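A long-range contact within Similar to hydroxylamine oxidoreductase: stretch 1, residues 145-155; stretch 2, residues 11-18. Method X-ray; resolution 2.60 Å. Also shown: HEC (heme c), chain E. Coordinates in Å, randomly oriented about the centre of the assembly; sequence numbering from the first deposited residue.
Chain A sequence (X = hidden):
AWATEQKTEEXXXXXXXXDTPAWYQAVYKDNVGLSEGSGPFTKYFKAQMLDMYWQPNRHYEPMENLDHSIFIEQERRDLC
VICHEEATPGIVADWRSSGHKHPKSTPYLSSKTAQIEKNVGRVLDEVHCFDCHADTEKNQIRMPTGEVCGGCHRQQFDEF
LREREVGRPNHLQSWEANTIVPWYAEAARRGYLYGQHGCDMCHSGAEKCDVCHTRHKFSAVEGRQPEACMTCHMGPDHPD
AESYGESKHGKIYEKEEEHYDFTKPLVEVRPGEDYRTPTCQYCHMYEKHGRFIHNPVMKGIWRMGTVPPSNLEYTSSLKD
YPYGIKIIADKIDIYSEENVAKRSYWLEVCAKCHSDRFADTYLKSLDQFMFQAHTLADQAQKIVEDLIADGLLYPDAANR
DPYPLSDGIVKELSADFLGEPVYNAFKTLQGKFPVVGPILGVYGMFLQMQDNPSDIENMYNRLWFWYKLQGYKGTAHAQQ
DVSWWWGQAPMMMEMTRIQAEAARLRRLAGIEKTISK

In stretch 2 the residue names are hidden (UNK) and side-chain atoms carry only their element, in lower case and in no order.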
# COMPACT_ATOMS: atom_id res chain seq x y z
N THR A 145 -9.08 45.20 9.04
CA THR A 145 -8.51 45.23 10.37
C THR A 145 -9.11 44.09 11.20
O THR A 145 -9.95 43.32 10.73
CB THR A 145 -8.78 46.56 11.06
OG1 THR A 145 -10.19 46.76 11.17
CG2 THR A 145 -8.17 47.70 10.24
N GLY A 146 -8.66 43.99 12.45
CA GLY A 146 -9.19 42.99 13.36
C GLY A 146 -10.67 43.16 13.63
O GLY A 146 -11.34 42.20 14.02
N GLU A 147 -11.20 44.36 13.40
CA GLU A 147 -12.63 44.62 13.58
C GLU A 147 -13.47 43.88 12.55
O GLU A 147 -14.59 43.45 12.86
CB GLU A 147 -12.89 46.12 13.53
CG GLU A 147 -12.01 46.92 14.48
CD GLU A 147 -12.37 48.39 14.53
OE1 GLU A 147 -12.87 48.90 13.51
OE2 GLU A 147 -12.16 49.03 15.59
N VAL A 148 -12.96 43.73 11.32
CA VAL A 148 -13.66 42.92 10.33
C VAL A 148 -13.57 41.44 10.70
O VAL A 148 -14.57 40.71 10.66
CB VAL A 148 -13.08 43.18 8.93
CG1 VAL A 148 -13.68 42.21 7.91
CG2 VAL A 148 -13.33 44.61 8.51
N CYS A 149 -12.37 40.98 11.06
CA CYS A 149 -12.20 39.59 11.48
C CYS A 149 -13.07 39.27 12.69
O CYS A 149 -13.67 38.19 12.76
CB CYS A 149 -10.73 39.32 11.79
SG CYS A 149 -9.54 39.98 10.60
N GLY A 150 -13.14 40.19 13.66
CA GLY A 150 -13.98 39.99 14.82
C GLY A 150 -15.46 39.87 14.51
O GLY A 150 -16.23 39.38 15.35
N GLY A 151 -15.88 40.32 13.33
CA GLY A 151 -17.27 40.16 12.93
C GLY A 151 -17.70 38.70 12.87
O GLY A 151 -18.84 38.37 13.18
N CYS A 152 -16.78 37.82 12.47
CA CYS A 152 -17.02 36.38 12.47
C CYS A 152 -16.36 35.68 13.65
O CYS A 152 -16.97 34.79 14.25
CB CYS A 152 -16.51 35.76 11.16
SG CYS A 152 -17.43 36.20 9.66
N HIS A 153 -15.12 36.04 13.98
CA HIS A 153 -14.40 35.43 15.09
C HIS A 153 -14.48 36.33 16.32
O HIS A 153 -13.50 36.96 16.74
CB HIS A 153 -12.95 35.15 14.69
CG HIS A 153 -12.82 34.38 13.42
ND1 HIS A 153 -13.39 33.13 13.24
CD2 HIS A 153 -12.18 34.66 12.26
CE1 HIS A 153 -13.10 32.69 12.03
NE2 HIS A 153 -12.37 33.59 11.42
N ARG A 154 -15.67 36.38 16.91
CA ARG A 154 -15.91 37.31 18.01
C ARG A 154 -15.19 36.86 19.28
O ARG A 154 -14.71 37.70 20.05
CB ARG A 154 -17.40 37.47 18.26
CG ARG A 154 -17.74 38.64 19.17
CD ARG A 154 -16.98 39.88 18.72
NE ARG A 154 -17.10 40.98 19.67
CZ ARG A 154 -17.94 42.00 19.54
NH1 ARG A 154 -18.75 42.05 18.49
NH2 ARG A 154 -17.97 42.96 20.45
N GLN A 155 -15.11 35.55 19.52
CA GLN A 155 -14.44 35.07 20.72
C GLN A 155 -12.95 35.37 20.69
O GLN A 155 -12.37 35.81 21.69
CB GLN A 155 -14.68 33.57 20.90
CG GLN A 155 -13.98 33.00 22.12
CD GLN A 155 -14.08 31.49 22.20
OE1 GLN A 155 -14.96 30.88 21.60
NE2 GLN A 155 -13.17 30.88 22.95
N UNK A 11 -25.80 42.87 19.75
CA UNK A 11 -24.42 42.81 20.20
C UNK A 11 -23.59 43.85 19.46
O UNK A 11 -23.58 43.88 18.23
c UNK A 11 -23.85 41.39 20.03
c UNK A 11 -24.49 40.45 21.06
c UNK A 11 -24.39 38.99 20.70
c UNK A 11 -22.33 41.40 20.17
N UNK A 12 -22.89 44.70 20.21
CA UNK A 12 -22.14 45.81 19.60
C UNK A 12 -21.12 45.30 18.61
O UNK A 12 -20.45 44.28 18.86
c UNK A 12 -21.47 46.49 20.81
c UNK A 12 -22.78 44.70 21.68
c UNK A 12 -22.30 46.09 21.98
N UNK A 13 -20.96 45.98 17.47
CA UNK A 13 -19.97 45.54 16.50
C UNK A 13 -18.58 45.59 17.08
O UNK A 13 -18.29 46.41 17.98
c UNK A 13 -20.14 46.54 15.35
c UNK A 13 -21.71 47.17 17.02
c UNK A 13 -20.82 47.72 15.95
N UNK A 14 -17.68 44.73 16.63
CA UNK A 14 -16.33 44.68 17.20
C UNK A 14 -15.61 46.01 17.05
O UNK A 14 -15.58 46.61 15.97
c UNK A 14 -16.75 42.74 15.86
c UNK A 14 -17.87 43.70 15.59
c UNK A 14 -15.64 43.57 16.40
N UNK A 15 -15.03 46.48 18.16
CA UNK A 15 -14.36 47.77 18.22
C UNK A 15 -13.03 47.59 18.94
O UNK A 15 -13.00 47.30 20.15
o UNK A 15 -14.03 50.63 18.00
o UNK A 15 -14.59 50.76 20.13
c UNK A 15 -14.57 50.16 19.03
c UNK A 15 -15.23 48.81 18.93
N UNK A 16 -11.93 47.75 18.20
CA UNK A 16 -10.60 47.65 18.81
C UNK A 16 -10.35 48.76 19.83
O UNK A 16 -9.54 48.57 20.74
c UNK A 16 -8.57 45.41 17.93
c UNK A 16 -9.18 46.42 16.98
c UNK A 16 -9.52 47.71 17.72
c UNK A 16 -8.23 46.71 15.82
N UNK A 17 -11.03 49.89 19.69
CA UNK A 17 -10.80 51.05 20.55
C UNK A 17 -11.87 51.20 21.62
O UNK A 17 -12.20 52.33 22.02
c UNK A 17 -7.36 52.22 17.02
c UNK A 17 -8.55 51.63 16.65
c UNK A 17 -10.71 52.31 19.70
c UNK A 17 -8.32 52.87 19.10
o UNK A 17 -6.28 52.20 16.17
c UNK A 17 -9.53 52.29 18.75
c UNK A 17 -9.62 51.67 17.52
c UNK A 17 -7.24 52.85 18.25
N UNK A 18 -12.44 50.09 22.08
CA UNK A 18 -13.41 50.12 23.16
C UNK A 18 -12.77 50.63 24.45
O UNK A 18 -11.62 50.28 24.76
c UNK A 18 -15.39 47.27 24.87
c UNK A 18 -16.47 47.25 25.95
c UNK A 18 -15.16 48.68 24.36
c UNK A 18 -14.00 48.73 23.38
n UNK A 18 -16.53 45.96 26.67
FE HEC E . -11.68 33.44 9.55
CHA HEC E . -11.17 30.06 9.55
CHB HEC E . -8.55 33.92 10.88
CHC HEC E . -12.04 36.84 9.20
CHD HEC E . -15.03 33.03 8.98
NA HEC E . -10.13 32.21 10.09
C1A HEC E . -10.14 30.83 10.05
C2A HEC E . -8.90 30.36 10.64
C3A HEC E . -8.18 31.43 11.00
C4A HEC E . -8.94 32.61 10.67
CMA HEC E . -6.79 31.41 11.67
CAA HEC E . -8.45 28.89 10.81
CBA HEC E . -8.33 28.22 9.44
CGA HEC E . -7.40 27.04 9.51
O1A HEC E . -6.74 26.86 10.57
O2A HEC E . -7.30 26.29 8.51
NB HEC E . -10.54 35.08 10.04
C1B HEC E . -9.21 35.03 10.41
C2B HEC E . -8.63 36.34 10.21
C3B HEC E . -9.60 37.15 9.76
C4B HEC E . -10.82 36.38 9.63
CMB HEC E . -7.17 36.71 10.52
CAB HEC E . -9.47 38.65 9.40
CBB HEC E . -8.61 38.83 8.13
NC HEC E . -13.25 34.71 9.20
C1C HEC E . -13.17 36.07 9.01
C2C HEC E . -14.41 36.51 8.40
C3C HEC E . -15.28 35.51 8.53
C4C HEC E . -14.54 34.32 8.91
CMC HEC E . -14.80 38.01 8.26
CAC HEC E . -16.78 35.51 8.13
CBC HEC E . -16.93 35.42 6.59
ND HEC E . -12.91 31.80 9.28
C1D HEC E . -14.29 31.88 9.10
C2D HEC E . -14.83 30.53 9.07
C3D HEC E . -13.62 29.60 9.25
C4D HEC E . -12.47 30.48 9.37
CMD HEC E . -16.30 30.13 8.89
CAD HEC E . -13.63 28.06 9.29
CBD HEC E . -14.01 27.58 10.69
CGD HEC E . -12.99 28.04 11.70
O1D HEC E . -13.27 29.03 12.42
O2D HEC E . -11.90 27.42 11.77

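Position 11 carries four side-chain carbons, forked at the first, with one arm two carbons long. Its nearest approach to stretch 1 is from the one-carbon arm, 4.0 Å from Arg154 NH1. Branching at CB with unequal arms fits isoleucine and excludes leucine, whose fork lies one atom further out. Ile11 contributes little covered area (18 Å²), although its CA-to-CB bond points toward stretch 1.

Position 12 has three carbons that close a ring onto the backbone N. The nearest side-chain approach is from its CB to Arg154 NH2, 5.0 Å, so the contribution is made by the backbone. The ring is the signature of proline. The carbonyl O of Pro12 accepts from Arg154 NH1 at 2.8 Å (N-H...acceptor angle 159°) and from Arg154 NH2 at 3.2 Å (136°). It lies near the guanidinium plane, at its edge, where the N-H groups point.

Position 13 again shows three carbons in a ring closed on N, and CB points away from stretch 1. It is Pro13, which covers almost no surface there; its backbone C is 3.8 Å from Arg154 NH1.

Position 14 repeats the three-carbon ring, but here CB points toward stretch 1, and the ring packs on the glycine backbone: one ring carbon lies 3.4 Å from Gly150 C and 3.6 Å from Gly151 N. This is Pro14, and that carbon is CG, also 3.4 Å from Arg154 NH1. Pro14 CA sits over one face of the guanidinium. An ideal CB on Gly150 would come within 3.1 Å of Pro14 CB, so the bare backbone is what admits the ring.

Position 15 has two carbons, the second bearing two oxygens, one of which is 3.4 Å from Glu147 OE2. A carboxylate one carbon from CA means aspartate. CB of Asp15 points away, yet OD1 makes this approach. These are two like-charged acceptors, and OD1 is satisfied elsewhere in the structure.

Position 16 has four carbons forked at the second, and one terminal carbon of the fork is 4.4 Å from Gly146 N. The fork identifies leucine, and that carbon is CD1. The backbone N of Leu16 donates to Glu147 OE2 at 2.9 Å (158°).

Position 17 has one carbon followed by a six-carbon ring bearing one oxygen, and a ring carbon is 4.1 Å from Glu147 OE2. The phenol makes it tyrosine, and the carbon is Tyr17 CD1; Glu147 OE2 lies at the ring edge, near its plane.

Position 18 has four carbons in a row ending in nitrogen and makes no contact with stretch 1: lysine. Lys18 closes a type I turn begun at Asp15.

The contact therefore rests on two polar anchors flanking a packed proline. Arg154 grips the Pro12 carbonyl, Glu147 receives the Leu16 amide, and between these points Pro14 lies on the glycine backbone, burying the largest area of stretch 2. The same segment of stretch 1 holds heme c, through thioethers from Cys149 SG and Cys152 SG to CAB and CAC (1.8 Å each) and through His153 NE2 to FE at 2.0 Å.

Stretch 2 (11-18) IPPPDLYK
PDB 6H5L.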